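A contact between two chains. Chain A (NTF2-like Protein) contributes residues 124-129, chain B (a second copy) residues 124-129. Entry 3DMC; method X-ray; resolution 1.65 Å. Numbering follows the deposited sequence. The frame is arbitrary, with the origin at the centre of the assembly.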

# COMPACT_ATOMS: atom_id res chain seq x y z
N ARG A 124 6.31 -5.77 -3.06
CA ARG A 124 5.58 -5.85 -1.81
C ARG A 124 4.12 -5.64 -2.11
O ARG A 124 3.76 -4.69 -2.83
CB ARG A 124 6.04 -4.77 -0.84
CG ARG A 124 7.52 -4.89 -0.42
CD ARG A 124 8.07 -3.56 0.16
NE ARG A 124 8.10 -2.55 -0.89
CZ ARG A 124 9.03 -2.52 -1.83
NH1 ARG A 124 10.04 -3.39 -1.77
NH2 ARG A 124 8.96 -1.61 -2.78
N GLU A 125 3.32 -6.56 -1.59
CA GLU A 125 1.86 -6.56 -1.72
C GLU A 125 1.14 -6.32 -0.41
O GLU A 125 1.45 -6.91 0.64
CB GLU A 125 1.37 -7.84 -2.40
CG GLU A 125 -0.15 -7.79 -2.64
CD GLU A 125 -0.71 -8.88 -3.52
OE1 GLU A 125 0.02 -9.49 -4.33
OE2 GLU A 125 -1.94 -9.11 -3.40
N TYR A 126 0.15 -5.42 -0.50
CA TYR A 126 -0.70 -5.03 0.64
C TYR A 126 -2.18 -5.15 0.26
O TYR A 126 -2.57 -4.81 -0.87
CB TYR A 126 -0.43 -3.58 1.05
CG TYR A 126 1.00 -3.20 1.35
CD1 TYR A 126 1.92 -2.91 0.32
CD2 TYR A 126 1.46 -3.11 2.67
CE1 TYR A 126 3.22 -2.52 0.60
CE2 TYR A 126 2.79 -2.74 2.96
CZ TYR A 126 3.67 -2.46 1.91
OH TYR A 126 4.98 -2.09 2.19
N PHE A 127 -3.00 -5.64 1.19
CA PHE A 127 -4.45 -5.83 0.99
C PHE A 127 -5.21 -4.63 1.57
O PHE A 127 -4.99 -4.26 2.72
CB PHE A 127 -4.99 -7.09 1.74
CG PHE A 127 -4.32 -8.40 1.39
CD1 PHE A 127 -3.65 -8.57 0.19
CD2 PHE A 127 -4.45 -9.49 2.23
CE1 PHE A 127 -3.07 -9.83 -0.15
CE2 PHE A 127 -3.89 -10.73 1.91
CZ PHE A 127 -3.20 -10.90 0.73
N GLY A 128 -6.15 -4.08 0.78
CA GLY A 128 -6.92 -2.89 1.16
C GLY A 128 -8.40 -3.12 1.40
O GLY A 128 -9.10 -2.21 1.81
N SER A 129 -8.87 -4.33 1.10
CA SER A 129 -10.24 -4.71 1.40
C SER A 129 -10.30 -6.16 1.91
O SER A 129 -9.29 -6.74 2.34
CB SER A 129 -11.14 -4.50 0.18
OG SER A 129 -12.54 -4.54 0.47
N ARG B 124 -6.20 6.00 2.89
CA ARG B 124 -6.41 4.61 2.57
C ARG B 124 -5.35 3.77 3.26
O ARG B 124 -4.17 4.09 3.16
CB ARG B 124 -6.33 4.38 1.07
CG ARG B 124 -7.47 5.06 0.23
CD ARG B 124 -7.03 5.20 -1.22
NE ARG B 124 -5.90 6.11 -1.32
CZ ARG B 124 -5.99 7.42 -1.28
NH1 ARG B 124 -7.20 8.01 -1.17
NH2 ARG B 124 -4.89 8.15 -1.32
N GLU B 125 -5.79 2.76 3.98
CA GLU B 125 -4.89 1.82 4.67
C GLU B 125 -4.92 0.45 4.05
O GLU B 125 -5.97 -0.09 3.69
CB GLU B 125 -5.22 1.73 6.16
CG GLU B 125 -4.26 0.84 6.88
CD GLU B 125 -4.40 0.87 8.38
OE1 GLU B 125 -4.94 1.84 8.94
OE2 GLU B 125 -3.94 -0.11 8.99
N TYR B 126 -3.72 -0.10 3.95
CA TYR B 126 -3.52 -1.46 3.42
C TYR B 126 -2.63 -2.28 4.39
O TYR B 126 -1.69 -1.74 4.97
CB TYR B 126 -2.82 -1.40 2.06
CG TYR B 126 -3.46 -0.55 0.98
CD1 TYR B 126 -3.26 0.84 0.94
CD2 TYR B 126 -4.26 -1.13 -0.03
CE1 TYR B 126 -3.82 1.63 -0.11
CE2 TYR B 126 -4.86 -0.34 -1.04
CZ TYR B 126 -4.64 1.05 -1.06
OH TYR B 126 -5.22 1.78 -2.06
N PHE B 127 -2.96 -3.56 4.53
CA PHE B 127 -2.23 -4.52 5.40
C PHE B 127 -1.21 -5.33 4.60
O PHE B 127 -1.56 -5.90 3.57
CB PHE B 127 -3.19 -5.55 6.02
CG PHE B 127 -4.27 -4.99 6.92
CD1 PHE B 127 -4.18 -3.73 7.48
CD2 PHE B 127 -5.34 -5.78 7.27
CE1 PHE B 127 -5.19 -3.24 8.34
CE2 PHE B 127 -6.33 -5.31 8.12
CZ PHE B 127 -6.25 -4.04 8.65
N GLY B 128 0.03 -5.39 5.10
CA GLY B 128 1.14 -6.08 4.39
C GLY B 128 1.71 -7.28 5.08
O GLY B 128 2.55 -7.99 4.53
N SER B 129 1.25 -7.52 6.31
CA SER B 129 1.56 -8.74 7.04
C SER B 129 0.34 -9.31 7.80
O SER B 129 -0.81 -9.00 7.49
CB SER B 129 2.76 -8.54 7.98
OG SER B 129 3.35 -9.76 8.41
O HOH W 1 3.82 -6.93 2.17
O HOH W 2 -8.03 0.38 1.76

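Two copies of the same strand end, residues 124-127 of each chain, approach with their axes 4.4 Å apart at the closest point. The strands cross at 116° between their N-to-C directions and pair at one point, a single antiparallel bridge between Phe127(A) and Phe127(B), and the contact, which buries 314 Å² in all, is nearly symmetric about it.

Along chain B, Arg124(B) starts the stretch without touching chain A: its CB points sideways, the end of the side chain leads away, and its guanidinium group is hydrogen-bonded elsewhere in the structure. The CA-to-CB bond of Glu125(B) points away, and its part in the contact is played by the backbone. Glu125(B) O accepts a hydrogen bond from water 2 at 2.9 Å, and the same water donates to Gly128(A) O at 2.8 Å, joining two carbonyls that could not bond to each other, since neither carries a hydrogen to give.

Tyr126(B) points toward chain A and meets its own counterpart: Tyr126(B) CB lies 3.4 Å from Tyr126(A) CB, a tight apolar contact at the centre of the pair. From there the ring, with chi1 in the m well, runs past Phe127(A) and Gly128(A); Phe127(A) C sits at the ring edge, near its plane, and Tyr126(B) CD2 comes within 3.4 Å of Gly128(A) CA. The hydroxyl is hydrogen-bonded elsewhere. On the backbone, Tyr126(B) CA approaches Phe127(A) O at 3.2 Å, a CA-H...O contact that supplements the amide bond to the same oxygen.

Phe127(B) provides the bridge itself. Phe127(B) N donates to Phe127(A) O at 2.8 Å, and Phe127(B) O accepts from Phe127(A) N, also at 2.8 Å; N-H...O angles of 164° and 162° make both bonds nearly straight. Phe127(B) O additionally receives the CA-H...O contact from Tyr126(A) CA at 3.2 Å. The CA-to-CB bond of Phe127(B) points sideways and the end of the side chain leads away; both hydrogen bonds are main chain to main chain.

At Gly128(B) the absence of a side chain matters: an ideal CB would point toward chain A and lie 2.6 Å from Tyr126(A) CD2, a clash. With hydrogen alone there, Gly128(B) CA can rest 3.4 Å from Tyr126(A) CD2. Its carbonyl completes the second water bridge, water 1 donating to Gly128(B) O at 2.9 Å and to Glu125(A) O at 2.8 Å. Ser129(B), its CA-to-CB bond pointing away, has already left the contact.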